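PDB 6VTJ: Non-ribosomal peptide synthetase, which probably releases a carrier-bound peptide by NAD(P)H-dependent reduction of its thioester, using a thiolation domain with a 4'-phosphopantetheine arm and a fused reductase domain. Local coordinates for residues I140-E145 with Y368-I373; S323-G328 with M363-Y368; F386-N391 with F467-A472. All coordinates share one frame; numbering follows the deposited sequence.

Contact 1: I140-E145 with Y368-I373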
loop_
_atom_site.group_PDB
_atom_site.type_symbol
_atom_site.label_atom_id
_atom_site.label_comp_id
_atom_site.label_asym_id
_atom_site.label_seq_id
_atom_site.Cartn_x
_atom_site.Cartn_y
_atom_site.Cartn_z
ATOM N N ILE A 140 0.253 -14.105 -2.953
ATOM C CA ILE A 140 0.140 -15.502 -2.543
ATOM C C ILE A 140 -1.315 -15.890 -2.362
ATOM O O ILE A 140 -1.717 -17.025 -2.660
ATOM C CB ILE A 140 0.966 -15.752 -1.258
ATOM C CG1 ILE A 140 1.163 -17.239 -1.029
ATOM C CG2 ILE A 140 0.327 -15.128 -0.013
ATOM C CD1 ILE A 140 1.888 -17.908 -2.142
ATOM N N HIS A 141 -2.136 -14.960 -1.900
ATOM C CA HIS A 141 -3.532 -15.293 -1.685
ATOM C C HIS A 141 -4.339 -15.234 -2.964
ATOM O O HIS A 141 -5.315 -15.978 -3.101
ATOM C CB HIS A 141 -4.098 -14.373 -0.618
ATOM C CG HIS A 141 -3.649 -14.747 0.756
ATOM N ND1 HIS A 141 -2.588 -14.132 1.384
ATOM C CD2 HIS A 141 -4.078 -15.719 1.598
ATOM C CE1 HIS A 141 -2.409 -14.682 2.575
ATOM N NE2 HIS A 141 -3.290 -15.658 2.721
ATOM N N ILE A 142 -3.943 -14.378 -3.914
ATOM C CA ILE A 142 -4.498 -14.486 -5.264
ATOM C C ILE A 142 -4.185 -15.862 -5.852
ATOM O O ILE A 142 -5.041 -16.494 -6.471
ATOM C CB ILE A 142 -3.979 -13.360 -6.175
ATOM C CG1 ILE A 142 -4.493 -11.987 -5.698
ATOM C CG2 ILE A 142 -4.353 -13.654 -7.642
ATOM C CD1 ILE A 142 -3.953 -10.785 -6.483
ATOM N N LEU A 143 -2.955 -16.350 -5.660
ATOM C CA LEU A 143 -2.608 -17.668 -6.184
ATOM C C LEU A 143 -3.426 -18.755 -5.491
ATOM O O LEU A 143 -3.946 -19.679 -6.138
ATOM C CB LEU A 143 -1.110 -17.917 -6.008
ATOM C CG LEU A 143 -0.605 -19.358 -6.105
ATOM C CD1 LEU A 143 -0.871 -19.884 -7.500
ATOM C CD2 LEU A 143 0.879 -19.430 -5.787
ATOM N N TYR A 144 -3.534 -18.666 -4.171
ATOM C CA TYR A 144 -4.388 -19.578 -3.416
ATOM C C TYR A 144 -5.807 -19.621 -3.976
ATOM O O TYR A 144 -6.315 -20.692 -4.327
ATOM C CB TYR A 144 -4.409 -19.154 -1.956
ATOM C CG TYR A 144 -5.188 -20.084 -1.064
ATOM C CD1 TYR A 144 -4.663 -21.314 -0.694
ATOM C CD2 TYR A 144 -6.443 -19.729 -0.586
ATOM C CE1 TYR A 144 -5.359 -22.170 0.117
ATOM C CE2 TYR A 144 -7.148 -20.577 0.233
ATOM C CZ TYR A 144 -6.600 -21.800 0.587
ATOM O OH TYR A 144 -7.293 -22.669 1.401
ATOM N N GLU A 145 -6.457 -18.458 -4.090
ATOM C CA GLU A 145 -7.838 -18.452 -4.560
ATOM C C GLU A 145 -7.945 -18.911 -6.005
ATOM O O GLU A 145 -8.960 -19.508 -6.392
ATOM C CB GLU A 145 -8.466 -17.063 -4.419
ATOM C CG GLU A 145 -8.625 -16.583 -2.988
ATOM C CD GLU A 145 -9.571 -17.447 -2.148
ATOM O OE1 GLU A 145 -10.539 -18.029 -2.707
ATOM O OE2 GLU A 145 -9.337 -17.529 -0.915
ATOM N N TYR A 368 -10.506 -12.524 1.285
ATOM C CA TYR A 368 -11.613 -11.939 0.553
ATOM C C TYR A 368 -11.156 -10.872 -0.440
ATOM O O TYR A 368 -11.788 -10.728 -1.492
ATOM C CB TYR A 368 -12.657 -11.424 1.541
ATOM C CG TYR A 368 -13.506 -12.573 2.023
ATOM C CD1 TYR A 368 -13.022 -13.461 2.975
ATOM C CD2 TYR A 368 -14.779 -12.799 1.498
ATOM C CE1 TYR A 368 -13.780 -14.522 3.400
ATOM C CE2 TYR A 368 -15.547 -13.867 1.920
ATOM C CZ TYR A 368 -15.043 -14.723 2.866
ATOM O OH TYR A 368 -15.801 -15.783 3.282
ATOM N N VAL A 369 -10.048 -10.155 -0.178
ATOM C CA VAL A 369 -9.499 -9.286 -1.219
ATOM C C VAL A 369 -9.179 -10.103 -2.458
ATOM O O VAL A 369 -9.525 -9.719 -3.582
ATOM C CB VAL A 369 -8.253 -8.530 -0.732
ATOM C CG1 VAL A 369 -7.676 -7.713 -1.876
ATOM C CG2 VAL A 369 -8.595 -7.621 0.423
ATOM N N ALA A 370 -8.516 -11.251 -2.272
ATOM C CA ALA A 370 -8.130 -12.058 -3.434
ATOM C C ALA A 370 -9.353 -12.625 -4.165
ATOM O O ALA A 370 -9.400 -12.623 -5.410
ATOM C CB ALA A 370 -7.186 -13.183 -3.000
ATOM N N LYS A 371 -10.346 -13.118 -3.416
ATOM C CA LYS A 371 -11.595 -13.543 -4.051
ATOM C C LYS A 371 -12.224 -12.414 -4.863
ATOM O O LYS A 371 -12.690 -12.631 -5.985
ATOM C CB LYS A 371 -12.596 -14.034 -3.008
ATOM C CG LYS A 371 -12.230 -15.332 -2.327
ATOM C CD LYS A 371 -13.394 -15.814 -1.488
ATOM C CE LYS A 371 -12.948 -16.731 -0.368
ATOM N NZ LYS A 371 -14.140 -17.209 0.405
ATOM N N GLY A 372 -12.259 -11.205 -4.306
ATOM C CA GLY A 372 -12.867 -10.096 -5.015
ATOM C C GLY A 372 -12.085 -9.665 -6.239
ATOM O O GLY A 372 -12.675 -9.202 -7.223
ATOM N N ILE A 373 -10.755 -9.802 -6.200
ATOM C CA ILE A 373 -9.944 -9.487 -7.375
ATOM C C ILE A 373 -10.258 -10.465 -8.490
ATOM O O ILE A 373 -10.457 -10.079 -9.651
ATOM C CB ILE A 373 -8.450 -9.494 -7.014
ATOM C CG1 ILE A 373 -8.096 -8.201 -6.280
ATOM C CG2 ILE A 373 -7.584 -9.658 -8.257
ATOM C CD1 ILE A 373 -6.830 -8.315 -5.461
#
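I142 and A370 bring the two helices together, their CA atoms 4.7 Å apart, where the local axes approach to 8.4 Å and cross at -63°. So close a backbone approach rests on the small side chain of A370: its CB lies 3.4 Å from the carbonyl oxygen H141 O and also borders I142 N, so that a methyl group packs directly on the turn of the facing helix. CG1 of I142 touches one flank of that methyl, and the CG of E145 covers another. One turn after A370, I373 crosses the I142 side chain at about a right angle, I142 CD1 lying 3.9 Å from I373 CD1. The two helices belong to the Rossmann-like reductase fold: helix 137-149 follows strand 129-132 of the largely parallel sheet, and helix 366-376 follows strand 360-365, its V369 and I373 resting on strand 313-322. At the other border E145 meets K371 obliquely. The E145 chain is bent at chi2 (-63°), which turns CD out of an extended path, and OE1 comes against the lysine's aliphatic stem, 3.2 Å from K371 CG. The K371 chain runs on extended, leaving NZ 4.8 Å from E145 OE1, so the two charges are not in contact, though each would probably still feel the other's field. No hydrogen bond links the segments. H141 contributes mainly its backbone and CB; its imidazole leads away, ND1 bonding to F137 O one turn back and NE2 to NH1 of R324.

Contact 2: S323-G328 with M363-Y368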
loop_
_atom_site.group_PDB
_atom_site.type_symbol
_atom_site.label_atom_id
_atom_site.label_comp_id
_atom_site.label_asym_id
_atom_site.label_seq_id
_atom_site.Cartn_x
_atom_site.Cartn_y
_atom_site.Cartn_z
ATOM N N SER A 323 -5.509 -9.383 7.935
ATOM C CA SER A 323 -5.342 -10.822 8.108
ATOM C C SER A 323 -6.535 -11.608 7.578
ATOM O O SER A 323 -7.669 -11.110 7.524
ATOM C CB SER A 323 -5.150 -11.145 9.589
ATOM O OG SER A 323 -4.291 -10.190 10.164
ATOM N N ARG A 324 -6.261 -12.864 7.215
ATOM C CA ARG A 324 -7.294 -13.760 6.702
ATOM C C ARG A 324 -8.493 -13.803 7.633
ATOM O O ARG A 324 -8.355 -13.843 8.863
ATOM C CB ARG A 324 -6.757 -15.182 6.516
ATOM C CG ARG A 324 -5.804 -15.328 5.354
ATOM C CD ARG A 324 -5.714 -16.757 4.864
ATOM N NE ARG A 324 -5.065 -17.661 5.819
ATOM C CZ ARG A 324 -3.852 -18.185 5.652
ATOM N NH1 ARG A 324 -3.143 -17.872 4.579
ATOM N NH2 ARG A 324 -3.340 -19.018 6.560
ATOM N N TYR A 325 -9.674 -13.790 7.023
ATOM C CA TYR A 325 -10.905 -13.982 7.776
ATOM C C TYR A 325 -10.963 -15.371 8.405
ATOM O O TYR A 325 -11.426 -15.531 9.547
ATOM C CB TYR A 325 -12.106 -13.767 6.857
ATOM C CG TYR A 325 -13.428 -13.872 7.578
ATOM C CD1 TYR A 325 -13.833 -12.881 8.466
ATOM C CD2 TYR A 325 -14.271 -14.961 7.383
ATOM C CE1 TYR A 325 -15.060 -12.973 9.142
ATOM C CE2 TYR A 325 -15.499 -15.059 8.050
ATOM C CZ TYR A 325 -15.887 -14.066 8.919
ATOM O OH TYR A 325 -17.101 -14.158 9.573
ATOM N N SER A 326 -10.466 -16.382 7.686
ATOM C CA SER A 326 -10.658 -17.760 8.123
ATOM C C SER A 326 -9.891 -18.045 9.402
ATOM O O SER A 326 -10.445 -18.607 10.347
ATOM C CB SER A 326 -10.236 -18.732 7.019
ATOM O OG SER A 326 -8.878 -18.534 6.629
ATOM N N ASP A 327 -8.626 -17.641 9.465
ATOM C CA ASP A 327 -7.769 -18.056 10.571
ATOM C C ASP A 327 -6.896 -16.951 11.151
ATOM O O ASP A 327 -6.044 -17.251 12.000
ATOM C CB ASP A 327 -6.859 -19.214 10.122
ATOM C CG ASP A 327 -5.995 -18.856 8.912
ATOM O OD1 ASP A 327 -5.934 -17.659 8.495
ATOM O OD2 ASP A 327 -5.375 -19.796 8.358
ATOM N N GLY A 328 -7.037 -15.704 10.695
ATOM C CA GLY A 328 -6.314 -14.593 11.294
ATOM C C GLY A 328 -4.867 -14.449 10.882
ATOM O O GLY A 328 -4.146 -13.636 11.478
ATOM N N MET A 363 -11.472 -3.164 7.131
ATOM C CA MET A 363 -10.610 -4.313 7.401
ATOM C C MET A 363 -10.828 -5.277 6.240
ATOM O O MET A 363 -11.715 -6.134 6.261
ATOM C CB MET A 363 -10.904 -4.928 8.748
ATOM C CG MET A 363 -10.837 -3.899 9.879
ATOM S SD MET A 363 -9.162 -3.460 10.367
ATOM C CE MET A 363 -8.633 -4.977 11.169
ATOM N N SER A 364 -10.017 -5.107 5.203
ATOM C CA SER A 364 -10.153 -5.894 3.979
ATOM C C SER A 364 -9.365 -7.186 4.157
ATOM O O SER A 364 -8.158 -7.234 3.914
ATOM C CB SER A 364 -9.664 -5.080 2.788
ATOM O OG SER A 364 -10.484 -3.933 2.595
ATOM N N GLN A 365 -10.065 -8.240 4.593
ATOM C CA GLN A 365 -9.437 -9.530 4.864
ATOM C C GLN A 365 -8.832 -10.108 3.586
ATOM O O GLN A 365 -9.523 -10.244 2.567
ATOM C CB GLN A 365 -10.470 -10.492 5.452
ATOM C CG GLN A 365 -11.221 -9.934 6.694
ATOM C CD GLN A 365 -12.578 -9.301 6.358
ATOM O OE1 GLN A 365 -12.855 -8.962 5.205
ATOM N NE2 GLN A 365 -13.439 -9.172 7.368
ATOM N N ILE A 366 -7.542 -10.472 3.657
ATOM C CA ILE A 366 -6.737 -10.737 2.457
ATOM C C ILE A 366 -7.312 -11.877 1.616
ATOM O O ILE A 366 -7.175 -11.876 0.373
ATOM C CB ILE A 366 -5.269 -11.003 2.859
ATOM C CG1 ILE A 366 -4.328 -10.915 1.656
ATOM C CG2 ILE A 366 -5.132 -12.370 3.458
ATOM C CD1 ILE A 366 -4.207 -9.563 1.022
ATOM N N ASP A 367 -7.954 -12.864 2.252
ATOM C CA ASP A 367 -8.536 -13.945 1.459
ATOM C C ASP A 367 -9.745 -13.440 0.686
ATOM O O ASP A 367 -9.950 -13.804 -0.477
ATOM C CB ASP A 367 -8.888 -15.173 2.332
ATOM C CG ASP A 367 -9.531 -14.827 3.685
ATOM O OD1 ASP A 367 -9.596 -13.644 4.089
ATOM O OD2 ASP A 367 -9.958 -15.777 4.381
ATOM N N TYR A 368 -10.506 -12.524 1.285
ATOM C CA TYR A 368 -11.613 -11.939 0.553
ATOM C C TYR A 368 -11.156 -10.872 -0.440
ATOM O O TYR A 368 -11.788 -10.728 -1.492
ATOM C CB TYR A 368 -12.657 -11.424 1.541
ATOM C CG TYR A 368 -13.506 -12.573 2.023
ATOM C CD1 TYR A 368 -13.022 -13.461 2.975
ATOM C CD2 TYR A 368 -14.779 -12.799 1.498
ATOM C CE1 TYR A 368 -13.780 -14.522 3.400
ATOM C CE2 TYR A 368 -15.547 -13.867 1.920
ATOM C CZ TYR A 368 -15.043 -14.723 2.866
ATOM O OH TYR A 368 -15.801 -15.783 3.282
#
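R324 and Q365 mark the closest backbone approach, CA to CA 5.1 Å, where the irregular loop after strand 313-322 passes the point at which strand 360-365 gives way to helix 366-376, with Q365 as its N-cap residue. D367, in the first turn of that helix, carries the polar contact. Its CG stands between the backbone N and the carbonyl carbon (chi1 42°), and the carboxylate faces the loop. OD1 accepts Y325 N at 2.9 Å in a nearly straight bond (170°), met on the syn side but out of the carboxylate plane; OD2 takes S326 N in a weak bond of 3.4 Å. With an alanine here, Y325 N would probably be left without its mate and the loop at Y325-S326 less firmly tied to the helix start. R324 passes D367 crosswise and instead grips D327 side-on, NE to OD1 and NH2 to OD2, each 2.8 Å, closing a salt bridge within the loop; its NH1 also bonds to Y177 O. The aliphatic part of R324 is used too, its CG lying 3.6 Å from I366 CG2. Beyond, Y325 CB packs on Y368 CE1 at 3.9 Å, the two rings oblique with planes at 85°. The Q365 side chain runs beside Y325, and its NE2 bonds to P470 O. Strands 313-322 and 360-365 are parallel neighbours, so the contact joins the segments that leave them at the C-terminal edge of a Rossmann-like sheet, the edge where such reductases generally form their active site.

Contact 3: F386-N391 with F467-A472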
loop_
_atom_site.group_PDB
_atom_site.type_symbol
_atom_site.label_atom_id
_atom_site.label_comp_id
_atom_site.label_asym_id
_atom_site.label_seq_id
_atom_site.Cartn_x
_atom_site.Cartn_y
_atom_site.Cartn_z
ATOM N N PHE A 386 -12.427 -0.341 -9.956
ATOM C CA PHE A 386 -13.204 -0.821 -8.826
ATOM C C PHE A 386 -12.560 -0.392 -7.515
ATOM O O PHE A 386 -11.348 -0.152 -7.449
ATOM C CB PHE A 386 -13.345 -2.327 -8.869
ATOM C CG PHE A 386 -13.922 -2.833 -10.150
ATOM C CD1 PHE A 386 -15.296 -2.912 -10.321
ATOM C CD2 PHE A 386 -13.094 -3.227 -11.181
ATOM C CE1 PHE A 386 -15.823 -3.377 -11.505
ATOM C CE2 PHE A 386 -13.623 -3.685 -12.380
ATOM C CZ PHE A 386 -14.982 -3.763 -12.535
ATOM N N HIS A 387 -13.404 -0.268 -6.487
ATOM C CA HIS A 387 -13.015 0.040 -5.114
ATOM C C HIS A 387 -13.260 -1.211 -4.272
ATOM O O HIS A 387 -14.320 -1.385 -3.664
ATOM C CB HIS A 387 -13.782 1.245 -4.611
ATOM C CG HIS A 387 -13.372 2.518 -5.285
ATOM N ND1 HIS A 387 -13.981 3.730 -5.040
ATOM C CD2 HIS A 387 -12.398 2.763 -6.194
ATOM C CE1 HIS A 387 -13.401 4.665 -5.771
ATOM N NE2 HIS A 387 -12.440 4.104 -6.481
ATOM N N CYS A 388 -12.259 -2.087 -4.240
ATOM C CA CYS A 388 -12.425 -3.431 -3.705
ATOM C C CYS A 388 -11.921 -3.439 -2.262
ATOM O O CYS A 388 -10.770 -3.778 -1.991
ATOM C CB CYS A 388 -11.686 -4.427 -4.590
ATOM S SG CYS A 388 -11.909 -6.156 -4.129
ATOM N N MET A 389 -12.801 -3.073 -1.335
ATOM C CA MET A 389 -12.478 -3.005 0.077
ATOM C C MET A 389 -13.732 -3.272 0.893
ATOM O O MET A 389 -14.855 -3.000 0.451
ATOM C CB MET A 389 -11.874 -1.646 0.461
ATOM C CG MET A 389 -12.653 -0.430 -0.028
ATOM S SD MET A 389 -11.605 1.061 -0.047
ATOM C CE MET A 389 -11.522 1.456 1.703
ATOM N N ASN A 390 -13.519 -3.801 2.100
ATOM C CA ASN A 390 -14.596 -4.151 3.017
ATOM C C ASN A 390 -15.472 -2.947 3.346
ATOM O O ASN A 390 -15.012 -1.995 3.984
ATOM C CB ASN A 390 -14.010 -4.752 4.288
ATOM C CG ASN A 390 -15.029 -5.540 5.067
ATOM O OD1 ASN A 390 -16.178 -5.147 5.143
ATOM N ND2 ASN A 390 -14.618 -6.668 5.635
ATOM N N ASN A 391 -16.727 -2.965 2.906
ATOM C CA ASN A 391 -17.587 -1.805 3.077
ATOM C C ASN A 391 -18.162 -1.690 4.486
ATOM O O ASN A 391 -18.743 -0.652 4.815
ATOM C CB ASN A 391 -18.716 -1.813 2.033
ATOM C CG ASN A 391 -19.617 -3.026 2.145
ATOM O OD1 ASN A 391 -19.169 -4.161 2.019
ATOM N ND2 ASN A 391 -20.902 -2.785 2.331
ATOM N N PHE A 467 -20.633 -11.962 -4.191
ATOM C CA PHE A 467 -19.619 -11.646 -3.190
ATOM C C PHE A 467 -20.171 -10.582 -2.249
ATOM O O PHE A 467 -20.557 -9.495 -2.698
ATOM C CB PHE A 467 -18.333 -11.167 -3.878
ATOM C CG PHE A 467 -17.245 -10.735 -2.931
ATOM C CD1 PHE A 467 -17.356 -9.564 -2.201
ATOM C CD2 PHE A 467 -16.089 -11.496 -2.798
ATOM C CE1 PHE A 467 -16.358 -9.176 -1.325
ATOM C CE2 PHE A 467 -15.078 -11.109 -1.915
ATOM C CZ PHE A 467 -15.213 -9.953 -1.180
ATOM N N ASP A 468 -20.193 -10.885 -0.951
ATOM C CA ASP A 468 -20.432 -9.898 0.095
ATOM C C ASP A 468 -19.223 -9.886 1.028
ATOM O O ASP A 468 -18.573 -10.920 1.232
ATOM C CB ASP A 468 -21.706 -10.207 0.908
ATOM C CG ASP A 468 -22.992 -9.749 0.220
ATOM O OD1 ASP A 468 -22.949 -9.316 -0.930
ATOM O OD2 ASP A 468 -24.076 -9.808 0.852
ATOM N N TRP A 469 -18.910 -8.707 1.604
ATOM C CA TRP A 469 -17.760 -8.699 2.516
ATOM C C TRP A 469 -18.163 -9.227 3.898
ATOM O O TRP A 469 -19.217 -8.862 4.414
ATOM C CB TRP A 469 -17.187 -7.293 2.663
ATOM C CG TRP A 469 -16.371 -6.799 1.478
ATOM C CD1 TRP A 469 -16.825 -6.052 0.424
ATOM C CD2 TRP A 469 -14.978 -7.020 1.240
ATOM N NE1 TRP A 469 -15.796 -5.795 -0.449
ATOM C CE2 TRP A 469 -14.647 -6.365 0.043
ATOM C CE3 TRP A 469 -13.968 -7.695 1.937
ATOM C CZ2 TRP A 469 -13.349 -6.378 -0.481
ATOM C CZ3 TRP A 469 -12.679 -7.711 1.408
ATOM C CH2 TRP A 469 -12.386 -7.054 0.214
ATOM N N PRO A 470 -17.340 -10.068 4.532
ATOM C CA PRO A 470 -17.645 -10.482 5.902
ATOM C C PRO A 470 -17.314 -9.377 6.881
ATOM O O PRO A 470 -16.300 -8.689 6.751
ATOM C CB PRO A 470 -16.734 -11.695 6.126
ATOM C CG PRO A 470 -15.608 -11.504 5.220
ATOM C CD PRO A 470 -16.119 -10.721 4.016
ATOM N N GLU A 471 -18.160 -9.238 7.892
ATOM C CA GLU A 471 -17.954 -8.205 8.895
ATOM C C GLU A 471 -16.692 -8.485 9.698
ATOM O O GLU A 471 -16.394 -9.628 10.050
ATOM C CB GLU A 471 -19.155 -8.137 9.827
ATOM C CG GLU A 471 -20.399 -7.651 9.133
ATOM C CD GLU A 471 -21.184 -6.658 9.961
ATOM O OE1 GLU A 471 -21.223 -5.464 9.570
ATOM O OE2 GLU A 471 -21.760 -7.080 11.000
ATOM N N ALA A 472 -15.939 -7.429 9.982
ATOM C CA ALA A 472 -14.795 -7.525 10.886
ATOM C C ALA A 472 -15.306 -7.393 12.319
ATOM O O ALA A 472 -15.090 -6.391 13.003
ATOM C CB ALA A 472 -13.749 -6.464 10.565
HETATM O O HOH W 1 -20.408 -6.431 0.924
#
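W469 lies flat beneath the backbone of M389 and N390. N390 CA stands 3.5 Å from the centroid of the five-membered ring and 17° off its normal, a CH-pi contact; N390 N lies over the centre of the indole, and M389 C sits above the same face nearer the rim. C388 SG comes to the ring edge, 3.9 Å from W469 CZ2. F467 CE1 touches the opposite face, so the indole is held between its own chain and segment 386-391. A chi1 of -161° puts N390 CG anti to the backbone N; the amide crosses the indole obliquely, planes 27° apart, and ND2 donates to P470 O at 2.9 Å. A water bridges the other flank, donating to N391 OD1 and accepting from W469 N, both at 2.8 Å. The second shell fixes these groups: N390 ND2 has further weak bonds to Q365 OE1 and M363 O, and S364 OG binds N390 N. Y368, V369 and L462 pack on the tryptophan. M389 O lies near W469 NE1 at a poor hydrogen-bonding angle, so toward segment 386-391 the indole acts mainly through its face, while the N390 amide and the water tie P470 O and W469 N to that segment.

In the fold
The three contacts form one connected block of buried packing on the same side of the chain's centre: centres of contacts 1 and 2 are 10 Å apart, 2 and 3 are 11 Å, 1 and 3 are 13 Å. Helix 366-376 unites the first two, which share Y368, while contacts 2 and 3 both reach the mixed nine-stranded sheet. In sequence, contact 1 spans the longest interval, contact 2 falls wholly within it, and contact 3 follows both. An early helix, the middle of the reductase and its C-terminal part thus meet around strand 360-365 and the helix after it. The I366 and M389 side chains lie about 11 and 13 Å from the phosphopantetheine, outside its pocket.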